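Local coordinates for uncharacterized protein C4B3.07 (Schizosaccharomyces pombe, PDB 3QTM) that is required for correct translation termination, directly inhibits Ofd1 and stabilises the Sre1 transcription factor domain that activates hypoxic gene expression, at residues 13-18 with 57-62; 21-26 with 118-123; 202-207 with 265-270; 235-240 with 289-294. All coordinates share one frame; numbering follows the deposited sequence.

Contact 1: 13-18 with 57-62; sequences YTEEDN and RNTEDI. With SO4 (sulfate ion), chain C.
Glu15 and Thr59 meet through one direct hydrogen bond between side chains. Thr59 OG1 donates to Glu15 OE2 at 2.7 Å. The hydroxyl comes in on the syn side of OE2, 23° out of the carboxylate plane. Glu15 reaches it with CG anti to the backbone N (chi1 -179°) and the rest of the chain extended, which carries the carboxylate away from its own helix.

A water adds a second link. It donates to Glu15 OE2 at 3.3 Å and accepts from the backbone N of Glu60 at 2.9 Å. Glu15 OE2 thus accepts from two donors, the Thr59 hydroxyl and the water. With an alanine in place of Glu15, the Thr59 hydroxyl would probably lose this acceptor and the water one of its anchors.

Bonds within 13-18 fix the start of helix 15-34. Asp17 N donates to Thr14 OG1 at 3.1 Å, and Thr14 N donates to Asp17 OD2 at 2.9 Å.

A sulfate, probably from the crystallisation liquor, sits on segment 57-62, away from Glu15. Arg57 NE donates to sulfate O1 at 3.2 Å in a nearly straight bond (168°). Arg57 NH2 donates to sulfate O4 at 3.0 Å. Arg54 also binds this anion, and Asn58 adds a weak bond.

The contact is a surface one. It joins the first turn of helix 15-34 to the residue just past helix 38-58, as happens in an antiparallel helical hairpin. Thr14 is the N-cap, and with Asp17 it forms a capping box.

Contact 2: 21-26 with 118-123; sequences QLWGLY and ESRLFL
Arg120 lies along one face of the Trp23 indole, and its side chain can be followed atom by atom. CB starts toward helix 15-34 and stands 3.9 Å from Trp23 CZ2. CG passes the same ring atom. CD comes closer, 3.7 Å from Trp23 CZ2, and also touches CE2. The chain is extended from CG to NE, with chi3 at -170°, and this carries the guanidinium over the six-membered ring. CZ stands 4.6 Å from the centroid of that ring, only 8° off the ring normal, so the pair is a cation-pi interaction. NH1 makes the nearest approach, 3.5 Å from Trp23 CE3. The guanidinium is not stacked flat. Its plane is turned 75° from the indole, and it presents an edge to the ring face. NH2 forms a salt bridge with Asp178. Trp23 NE1 donates to the backbone O of Asp68, which probably limits rotation of the indole.

No hydrogen bond joins the two segments. The attraction is between a positive group and an aromatic face, with the arginine methylenes adding apolar contact. With Asp178 on NH2 and the indole face under NH1, the arginine charge probably has both an anionic and an aromatic partner.

Contact 3: 202-207 with 265-270; sequences FSEAFL and INKASS
Lys267 NZ and Glu204 OE2 form a salt bridge at 3.0 Å. The ammonium meets OE2 on the syn side, 16° out of the carboxylate plane. Its bond to Glu204 OE1 is weak, at 3.5 Å, so the lysine favours one oxygen. Each charged group has a further partner. Glu204 OE2 is also hydrogen-bonded to Tyr250 OH, and Lys267 NZ forms a second salt bridge with Asp263. The ammonium thus has two carboxylate partners, which would probably favour its charged state.

The two side chains come from opposite directions. Glu204 has CG anti to its backbone N (chi1 174°) and is extended beyond it. Lys267 is also extended, with chi4 at 175°. These shapes let them bridge segments 202-207 and 265-270, whose nearest CA atoms, of Glu204 and Lys267, are 11.4 Å apart. A glutamine in place of Glu204 is likely to leave Lys267 without this negative mate, its bridge to Asp263 aside.

Beyond the charges little packs across: Lys267 CD and CE each lie 3.5 Å from Glu204 OE2. Side chains of Lys267 and Ala268 touch Tyr250 of helix 229-254.

Ser203 is the N-cap of helix 204-209 and accepts from Phe206 N through OG at 3.2 Å. The whole is a surface salt bridge between helices of an alpha-helical, TPR-like array, set at the capped start of helix 204-209.

Contact 4: 235-240 with 289-294; sequences AQEAVL and PERLLK
Glu237 and Leu240 of helix 229-254 face Arg291 and Lys294 in the alpha-helical array of the C-terminal region, which belongs to the TPR clan. Leu240 carries the more enclosed part. Its CD2 meets Lys294 NZ tip to tip at 3.4 Å. Leu240 is buried and also packs on Ile282 of helix 262-285, the helix that follows 229-254 in the chain. Lys294 reaches it through a chain bent at chi2 and chi4. No bond to Glu237 forms here, since Lys294 NZ stays 5.5 Å from Glu237 OE1.

The other side is polar and more open, with a water between the charged groups. Arg291 NH1 donates to Glu237 OE2 at 3.1 Å in a salt bridge that is far from flat. The carboxylate and guanidinium planes are 57° apart, and NH1 comes from above the carboxylate plane. Glu237 is bent at chi2 (-88°), which swings its carboxylate round to the arginine. A second salt bridge, from Arg291 NH2 to Asp286, steadies the guanidinium. The Arg291 side chain also touches Ile282. The water completes the link: it donates to Glu237 OE2 at 2.7 Å and accepts from Arg291 NH2 at 3.0 Å, lying in the guanidinium plane at its edge.

Overall arrangement
Contacts 1 and 2 share helix 15-34 and touch each other. Contacts 3 and 4 lie on the opposite side of the chain's centre. Contact 3 joins helices 204-209 and 262-285; contact 4 joins 229-254 and 292-305, the helices before and after 262-285 in the chain. The centres of contacts 1 and 3 are about 50 Å apart. Contacts 1 and 3 are on the surface and mainly polar: a neutral hydroxyl meets a carboxylate in one, opposite charges pair in the other. Contacts 2 and 4 are partly buried, and each sets a basic side chain against a nonpolar one, an indole face or a leucine methyl. Contact 4 adds a salt bridge with a bridging water.

Contact 1: 13-18 with 57-62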
# COMPACT_ATOMS: atom_id res chain seq x y z
N TYR A 13 23.07 27.37 -10.40
CA TYR A 13 21.87 26.56 -10.20
C TYR A 13 21.66 25.67 -11.41
O TYR A 13 21.22 26.12 -12.47
CB TYR A 13 20.65 27.46 -9.97
CG TYR A 13 19.37 26.79 -9.50
CD1 TYR A 13 18.28 26.67 -10.35
CD2 TYR A 13 19.23 26.34 -8.18
CE1 TYR A 13 17.09 26.09 -9.92
CE2 TYR A 13 18.03 25.75 -7.74
CZ TYR A 13 16.97 25.63 -8.62
OH TYR A 13 15.77 25.07 -8.23
N THR A 14 21.98 24.39 -11.26
CA THR A 14 21.99 23.47 -12.38
C THR A 14 20.61 22.85 -12.65
O THR A 14 19.69 22.98 -11.84
CB THR A 14 22.99 22.35 -12.14
OG1 THR A 14 22.55 21.56 -11.03
CG2 THR A 14 24.37 22.95 -11.82
N GLU A 15 20.49 22.18 -13.79
CA GLU A 15 19.27 21.45 -14.10
C GLU A 15 19.01 20.41 -13.01
O GLU A 15 17.87 20.15 -12.62
CB GLU A 15 19.39 20.78 -15.47
CG GLU A 15 18.15 20.01 -15.91
CD GLU A 15 18.21 19.61 -17.37
OE1 GLU A 15 18.54 18.43 -17.67
OE2 GLU A 15 17.94 20.48 -18.23
N GLU A 16 20.09 19.82 -12.50
CA GLU A 16 19.98 18.85 -11.42
C GLU A 16 19.38 19.50 -10.17
O GLU A 16 18.52 18.90 -9.52
CB GLU A 16 21.34 18.23 -11.09
CG GLU A 16 21.27 17.13 -10.03
CD GLU A 16 22.62 16.44 -9.80
OE1 GLU A 16 23.64 17.15 -9.72
OE2 GLU A 16 22.65 15.19 -9.71
N ASP A 17 19.86 20.70 -9.83
CA ASP A 17 19.31 21.46 -8.70
C ASP A 17 17.82 21.74 -8.89
O ASP A 17 17.03 21.52 -7.99
CB ASP A 17 20.05 22.79 -8.53
CG ASP A 17 21.49 22.60 -8.08
OD1 ASP A 17 21.75 21.66 -7.30
OD2 ASP A 17 22.36 23.39 -8.53
N ASN A 18 17.46 22.28 -10.05
CA ASN A 18 16.08 22.48 -10.46
C ASN A 18 15.18 21.28 -10.20
O ASN A 18 14.06 21.41 -9.71
CB ASN A 18 16.05 22.75 -11.96
CG ASN A 18 15.80 24.19 -12.29
OD1 ASN A 18 14.65 24.63 -12.40
ND2 ASN A 18 16.88 24.94 -12.49
N ARG A 57 10.16 24.24 -20.66
CA ARG A 57 10.30 25.39 -21.55
C ARG A 57 11.75 25.85 -21.67
O ARG A 57 12.17 26.30 -22.73
CB ARG A 57 9.45 26.56 -21.05
CG ARG A 57 7.97 26.43 -21.34
CD ARG A 57 7.26 27.78 -21.23
NE ARG A 57 7.42 28.37 -19.91
CZ ARG A 57 6.64 28.09 -18.86
NH1 ARG A 57 5.64 27.22 -18.98
NH2 ARG A 57 6.87 28.69 -17.70
N ASN A 58 12.51 25.75 -20.59
CA ASN A 58 13.84 26.35 -20.53
C ASN A 58 15.02 25.41 -20.74
O ASN A 58 16.14 25.87 -20.88
CB ASN A 58 14.02 27.06 -19.19
CG ASN A 58 13.02 28.18 -18.97
OD1 ASN A 58 12.63 28.46 -17.84
ND2 ASN A 58 12.61 28.83 -20.05
N THR A 59 14.80 24.11 -20.74
CA THR A 59 15.92 23.18 -20.88
C THR A 59 16.44 23.20 -22.32
O THR A 59 15.67 23.39 -23.26
CB THR A 59 15.54 21.74 -20.46
OG1 THR A 59 16.68 20.88 -20.59
CG2 THR A 59 14.43 21.22 -21.34
N GLU A 60 17.75 23.02 -22.49
CA GLU A 60 18.36 22.95 -23.82
C GLU A 60 17.88 21.74 -24.63
O GLU A 60 17.70 21.83 -25.85
CB GLU A 60 19.88 22.90 -23.70
CG GLU A 60 20.54 24.24 -23.47
CD GLU A 60 22.05 24.12 -23.32
OE1 GLU A 60 22.52 23.82 -22.20
OE2 GLU A 60 22.77 24.34 -24.32
N ASP A 61 17.68 20.61 -23.95
CA ASP A 61 17.28 19.36 -24.63
C ASP A 61 16.34 18.52 -23.77
O ASP A 61 16.77 17.88 -22.80
CB ASP A 61 18.51 18.52 -24.99
CG ASP A 61 18.19 17.38 -25.93
OD1 ASP A 61 17.01 16.96 -25.99
OD2 ASP A 61 19.13 16.90 -26.61
N ILE A 62 15.05 18.51 -24.11
CA ILE A 62 14.09 17.86 -23.24
C ILE A 62 14.40 16.38 -23.11
O ILE A 62 14.11 15.76 -22.09
CB ILE A 62 12.62 18.07 -23.68
CG1 ILE A 62 12.32 17.22 -24.92
CG2 ILE A 62 12.34 19.56 -23.90
CD1 ILE A 62 10.86 16.89 -25.08
S SO4 C . 9.51 31.40 -18.08
O1 SO4 C . 9.77 30.35 -19.06
O2 SO4 C . 10.24 31.13 -16.84
O3 SO4 C . 9.96 32.69 -18.60
O4 SO4 C . 8.07 31.48 -17.80
O HOH W 1 19.56 22.52 -20.22

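Contact 2: 21-26 with 118-123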
# COMPACT_ATOMS: atom_id res chain seq x y z
N GLN A 21 14.73 20.72 -6.62
CA GLN A 21 13.77 21.65 -6.03
C GLN A 21 12.34 21.24 -6.40
O GLN A 21 11.40 21.42 -5.62
CB GLN A 21 14.07 23.09 -6.46
CG GLN A 21 15.37 23.66 -5.86
CD GLN A 21 15.49 23.43 -4.35
OE1 GLN A 21 14.54 23.63 -3.59
NE2 GLN A 21 16.67 22.99 -3.91
N LEU A 22 12.19 20.66 -7.58
CA LEU A 22 10.90 20.17 -8.03
C LEU A 22 10.38 19.10 -7.06
O LEU A 22 9.22 19.14 -6.62
CB LEU A 22 11.01 19.64 -9.46
CG LEU A 22 9.75 19.30 -10.24
CD1 LEU A 22 8.91 20.57 -10.48
CD2 LEU A 22 10.15 18.62 -11.56
N TRP A 23 11.25 18.15 -6.71
CA TRP A 23 10.90 17.12 -5.74
C TRP A 23 10.58 17.72 -4.38
O TRP A 23 9.69 17.24 -3.67
CB TRP A 23 12.02 16.08 -5.61
CG TRP A 23 11.84 14.96 -6.58
CD1 TRP A 23 12.49 14.79 -7.77
CD2 TRP A 23 10.90 13.87 -6.48
NE1 TRP A 23 12.03 13.65 -8.40
CE2 TRP A 23 11.06 13.07 -7.63
CE3 TRP A 23 9.96 13.49 -5.51
CZ2 TRP A 23 10.30 11.92 -7.84
CZ3 TRP A 23 9.21 12.34 -5.72
CH2 TRP A 23 9.39 11.57 -6.89
N GLY A 24 11.30 18.78 -4.03
CA GLY A 24 11.11 19.45 -2.76
C GLY A 24 9.70 20.01 -2.60
O GLY A 24 9.09 19.87 -1.55
N LEU A 25 9.18 20.62 -3.66
CA LEU A 25 7.81 21.12 -3.70
C LEU A 25 6.79 20.00 -3.52
O LEU A 25 5.84 20.14 -2.73
CB LEU A 25 7.53 21.84 -5.02
CG LEU A 25 8.21 23.20 -5.20
CD1 LEU A 25 8.03 23.72 -6.63
CD2 LEU A 25 7.67 24.22 -4.16
N TYR A 26 7.00 18.90 -4.24
CA TYR A 26 6.12 17.74 -4.10
C TYR A 26 6.15 17.19 -2.67
O TYR A 26 5.11 16.87 -2.11
CB TYR A 26 6.48 16.63 -5.10
CG TYR A 26 5.60 15.41 -4.90
CD1 TYR A 26 4.27 15.41 -5.33
CD2 TYR A 26 6.07 14.29 -4.25
CE1 TYR A 26 3.45 14.30 -5.13
CE2 TYR A 26 5.27 13.20 -4.04
CZ TYR A 26 3.96 13.20 -4.48
OH TYR A 26 3.18 12.08 -4.26
N GLU A 118 16.05 4.79 -12.18
CA GLU A 118 14.65 4.52 -12.53
C GLU A 118 13.71 4.23 -11.35
O GLU A 118 12.50 4.05 -11.54
CB GLU A 118 14.60 3.35 -13.53
CG GLU A 118 15.13 2.05 -12.96
CD GLU A 118 15.43 1.00 -14.03
OE1 GLU A 118 15.55 1.36 -15.23
OE2 GLU A 118 15.56 -0.19 -13.67
N SER A 119 14.25 4.18 -10.13
CA SER A 119 13.46 3.84 -8.95
C SER A 119 12.24 4.73 -8.74
O SER A 119 11.12 4.24 -8.57
CB SER A 119 14.35 3.86 -7.71
OG SER A 119 15.34 2.85 -7.80
N ARG A 120 12.44 6.04 -8.76
CA ARG A 120 11.35 6.97 -8.52
C ARG A 120 10.32 6.88 -9.64
O ARG A 120 9.14 7.00 -9.41
CB ARG A 120 11.86 8.41 -8.33
CG ARG A 120 12.53 8.65 -6.98
CD ARG A 120 13.31 9.97 -6.93
NE ARG A 120 14.10 10.02 -5.70
CZ ARG A 120 13.74 10.68 -4.60
NH1 ARG A 120 12.62 11.38 -4.56
NH2 ARG A 120 14.53 10.64 -3.53
N LEU A 121 10.79 6.64 -10.86
CA LEU A 121 9.89 6.53 -12.00
C LEU A 121 9.05 5.26 -11.87
O LEU A 121 7.84 5.29 -12.12
CB LEU A 121 10.65 6.53 -13.33
CG LEU A 121 9.72 6.69 -14.54
CD1 LEU A 121 9.13 8.12 -14.58
CD2 LEU A 121 10.40 6.32 -15.86
N PHE A 122 9.70 4.17 -11.47
CA PHE A 122 9.00 2.89 -11.33
C PHE A 122 7.91 3.01 -10.28
O PHE A 122 6.82 2.46 -10.44
CB PHE A 122 9.98 1.76 -10.99
CG PHE A 122 10.74 1.22 -12.19
CD1 PHE A 122 10.75 1.92 -13.39
CD2 PHE A 122 11.46 0.04 -12.09
CE1 PHE A 122 11.44 1.44 -14.48
CE2 PHE A 122 12.17 -0.45 -13.18
CZ PHE A 122 12.16 0.25 -14.38
N LEU A 123 8.20 3.75 -9.21
CA LEU A 123 7.23 3.94 -8.14
C LEU A 123 6.06 4.78 -8.63
O LEU A 123 4.91 4.44 -8.37
CB LEU A 123 7.88 4.55 -6.89
CG LEU A 123 6.99 4.89 -5.67
CD1 LEU A 123 6.34 3.64 -5.06
CD2 LEU A 123 7.77 5.64 -4.60

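Contact 3: 202-207 with 265-270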
# COMPACT_ATOMS: atom_id res chain seq x y z
N PHE A 202 -6.18 -16.58 -9.86
CA PHE A 202 -4.73 -16.70 -9.88
C PHE A 202 -4.27 -17.99 -9.23
O PHE A 202 -4.93 -18.52 -8.33
CB PHE A 202 -4.08 -15.51 -9.18
CG PHE A 202 -4.49 -14.18 -9.74
CD1 PHE A 202 -3.89 -13.69 -10.89
CD2 PHE A 202 -5.46 -13.42 -9.11
CE1 PHE A 202 -4.25 -12.46 -11.41
CE2 PHE A 202 -5.84 -12.19 -9.62
CZ PHE A 202 -5.23 -11.71 -10.77
N SER A 203 -3.13 -18.48 -9.68
CA SER A 203 -2.53 -19.65 -9.06
C SER A 203 -1.96 -19.27 -7.71
O SER A 203 -1.71 -18.09 -7.42
CB SER A 203 -1.42 -20.21 -9.95
OG SER A 203 -0.39 -19.26 -10.13
N GLU A 204 -1.73 -20.27 -6.88
CA GLU A 204 -1.14 -20.04 -5.58
C GLU A 204 0.26 -19.43 -5.75
O GLU A 204 0.65 -18.56 -4.98
CB GLU A 204 -1.07 -21.34 -4.80
CG GLU A 204 -0.32 -21.23 -3.49
CD GLU A 204 -0.17 -22.57 -2.81
OE1 GLU A 204 -0.29 -23.61 -3.51
OE2 GLU A 204 0.06 -22.60 -1.58
N ALA A 205 0.99 -19.88 -6.76
CA ALA A 205 2.35 -19.41 -6.94
C ALA A 205 2.36 -17.93 -7.31
O ALA A 205 3.22 -17.17 -6.86
CB ALA A 205 3.07 -20.23 -8.01
N PHE A 206 1.40 -17.52 -8.13
CA PHE A 206 1.26 -16.12 -8.49
C PHE A 206 1.03 -15.27 -7.23
O PHE A 206 1.74 -14.29 -7.00
CB PHE A 206 0.11 -15.94 -9.49
CG PHE A 206 -0.10 -14.52 -9.92
CD1 PHE A 206 0.66 -13.97 -10.94
CD2 PHE A 206 -1.05 -13.72 -9.29
CE1 PHE A 206 0.46 -12.65 -11.34
CE2 PHE A 206 -1.25 -12.41 -9.68
CZ PHE A 206 -0.49 -11.87 -10.70
N LEU A 207 0.04 -15.66 -6.44
CA LEU A 207 -0.32 -14.96 -5.21
C LEU A 207 0.85 -14.86 -4.25
O LEU A 207 1.13 -13.80 -3.71
CB LEU A 207 -1.49 -15.65 -4.53
CG LEU A 207 -2.83 -15.45 -5.23
CD1 LEU A 207 -3.86 -16.43 -4.69
CD2 LEU A 207 -3.30 -14.02 -5.06
N ILE A 265 -3.43 -26.71 6.16
CA ILE A 265 -3.25 -26.38 7.57
C ILE A 265 -1.84 -25.89 7.88
O ILE A 265 -1.66 -24.92 8.61
CB ILE A 265 -3.60 -27.57 8.48
CG1 ILE A 265 -5.10 -27.90 8.35
CG2 ILE A 265 -3.23 -27.26 9.92
CD1 ILE A 265 -5.58 -28.96 9.31
N ASN A 266 -0.85 -26.57 7.32
CA ASN A 266 0.53 -26.18 7.55
C ASN A 266 0.84 -24.79 6.99
O ASN A 266 1.56 -24.02 7.61
CB ASN A 266 1.50 -27.21 6.95
CG ASN A 266 1.42 -28.56 7.64
OD1 ASN A 266 0.72 -28.71 8.66
ND2 ASN A 266 2.12 -29.55 7.10
N LYS A 267 0.28 -24.48 5.82
CA LYS A 267 0.53 -23.19 5.20
C LYS A 267 -0.21 -22.08 5.94
O LYS A 267 0.35 -21.01 6.17
CB LYS A 267 0.14 -23.22 3.72
CG LYS A 267 1.11 -24.00 2.86
CD LYS A 267 0.55 -24.28 1.47
CE LYS A 267 1.63 -24.88 0.57
NZ LYS A 267 1.09 -25.27 -0.77
N ALA A 268 -1.46 -22.33 6.31
CA ALA A 268 -2.24 -21.35 7.06
C ALA A 268 -1.54 -21.04 8.38
O ALA A 268 -1.51 -19.89 8.80
CB ALA A 268 -3.64 -21.87 7.32
N SER A 269 -0.97 -22.06 9.01
CA SER A 269 -0.31 -21.91 10.30
C SER A 269 0.99 -21.11 10.20
O SER A 269 1.33 -20.37 11.12
CB SER A 269 -0.03 -23.27 10.93
OG SER A 269 -1.25 -23.97 11.16
N SER A 270 1.71 -21.27 9.10
CA SER A 270 2.91 -20.47 8.89
C SER A 270 2.56 -18.99 8.81
O SER A 270 3.25 -18.13 9.36
CB SER A 270 3.64 -20.88 7.62
OG SER A 270 4.81 -21.60 7.94

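Contact 4: 235-240 with 289-294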
# COMPACT_ATOMS: atom_id res chain seq x y z
N ALA A 235 3.58 0.87 8.18
CA ALA A 235 4.16 -0.20 7.35
C ALA A 235 3.91 -1.60 7.94
O ALA A 235 3.50 -2.52 7.23
CB ALA A 235 5.67 0.05 7.16
N GLN A 236 4.18 -1.76 9.24
CA GLN A 236 4.03 -3.05 9.89
C GLN A 236 2.57 -3.47 9.96
O GLN A 236 2.25 -4.65 9.79
CB GLN A 236 4.67 -3.05 11.29
CG GLN A 236 6.19 -2.94 11.30
CD GLN A 236 6.90 -4.18 10.75
OE1 GLN A 236 6.27 -5.17 10.38
NE2 GLN A 236 8.22 -4.11 10.69
N GLU A 237 1.67 -2.51 10.17
CA GLU A 237 0.23 -2.79 10.10
C GLU A 237 -0.19 -3.32 8.73
O GLU A 237 -1.04 -4.22 8.63
CB GLU A 237 -0.59 -1.54 10.44
CG GLU A 237 -0.42 -1.03 11.86
CD GLU A 237 -1.38 -1.69 12.84
OE1 GLU A 237 -1.73 -2.87 12.63
OE2 GLU A 237 -1.78 -1.02 13.82
N ALA A 238 0.39 -2.77 7.66
CA ALA A 238 0.07 -3.24 6.31
C ALA A 238 0.65 -4.65 6.10
O ALA A 238 0.06 -5.49 5.44
CB ALA A 238 0.60 -2.28 5.25
N VAL A 239 1.83 -4.89 6.66
CA VAL A 239 2.40 -6.24 6.60
C VAL A 239 1.56 -7.23 7.41
O VAL A 239 1.22 -8.30 6.93
CB VAL A 239 3.86 -6.26 7.08
CG1 VAL A 239 4.36 -7.70 7.18
CG2 VAL A 239 4.71 -5.43 6.13
N LEU A 240 1.20 -6.87 8.64
CA LEU A 240 0.32 -7.72 9.43
C LEU A 240 -0.96 -8.07 8.66
O LEU A 240 -1.38 -9.24 8.63
CB LEU A 240 -0.01 -7.06 10.77
CG LEU A 240 -1.00 -7.82 11.66
CD1 LEU A 240 -0.47 -9.21 11.98
CD2 LEU A 240 -1.27 -7.05 12.94
N PRO A 289 -2.97 -1.64 25.29
CA PRO A 289 -3.65 -2.86 25.78
C PRO A 289 -4.66 -3.41 24.79
O PRO A 289 -4.86 -4.62 24.75
CB PRO A 289 -4.36 -2.39 27.05
CG PRO A 289 -3.77 -1.07 27.40
CD PRO A 289 -3.29 -0.46 26.11
N GLU A 290 -5.31 -2.55 24.01
CA GLU A 290 -6.34 -3.03 23.10
C GLU A 290 -5.76 -3.90 21.98
O GLU A 290 -6.46 -4.70 21.37
CB GLU A 290 -7.18 -1.87 22.55
CG GLU A 290 -6.58 -1.16 21.33
CD GLU A 290 -5.40 -0.26 21.68
OE1 GLU A 290 -5.16 -0.00 22.88
OE2 GLU A 290 -4.71 0.20 20.74
N ARG A 291 -4.46 -3.74 21.72
CA ARG A 291 -3.80 -4.57 20.72
C ARG A 291 -3.84 -6.05 21.09
O ARG A 291 -3.85 -6.92 20.21
CB ARG A 291 -2.36 -4.10 20.51
CG ARG A 291 -2.27 -2.71 19.85
CD ARG A 291 -0.85 -2.44 19.36
NE ARG A 291 -0.72 -1.10 18.79
CZ ARG A 291 -1.18 -0.74 17.59
NH1 ARG A 291 -1.81 -1.63 16.82
NH2 ARG A 291 -1.01 0.51 17.17
N LEU A 292 -3.89 -6.34 22.39
CA LEU A 292 -3.89 -7.74 22.85
C LEU A 292 -5.07 -8.53 22.26
O LEU A 292 -4.96 -9.73 22.05
CB LEU A 292 -3.87 -7.80 24.38
CG LEU A 292 -2.54 -7.33 25.00
CD1 LEU A 292 -2.72 -6.88 26.43
CD2 LEU A 292 -1.47 -8.41 24.89
N LEU A 293 -6.17 -7.85 21.96
CA LEU A 293 -7.30 -8.53 21.32
C LEU A 293 -6.96 -9.03 19.91
O LEU A 293 -7.45 -10.06 19.49
CB LEU A 293 -8.53 -7.63 21.27
CG LEU A 293 -9.01 -7.11 22.62
CD1 LEU A 293 -10.27 -6.24 22.44
CD2 LEU A 293 -9.27 -8.28 23.59
N LYS A 294 -6.13 -8.29 19.18
CA LYS A 294 -5.66 -8.73 17.87
C LYS A 294 -4.79 -9.99 17.99
O LYS A 294 -4.90 -10.92 17.18
CB LYS A 294 -4.87 -7.62 17.16
CG LYS A 294 -4.29 -8.04 15.82
CD LYS A 294 -5.37 -8.67 14.94
CE LYS A 294 -4.90 -8.84 13.50
NZ LYS A 294 -4.66 -7.52 12.88
O HOH W 2 -1.78 1.58 14.44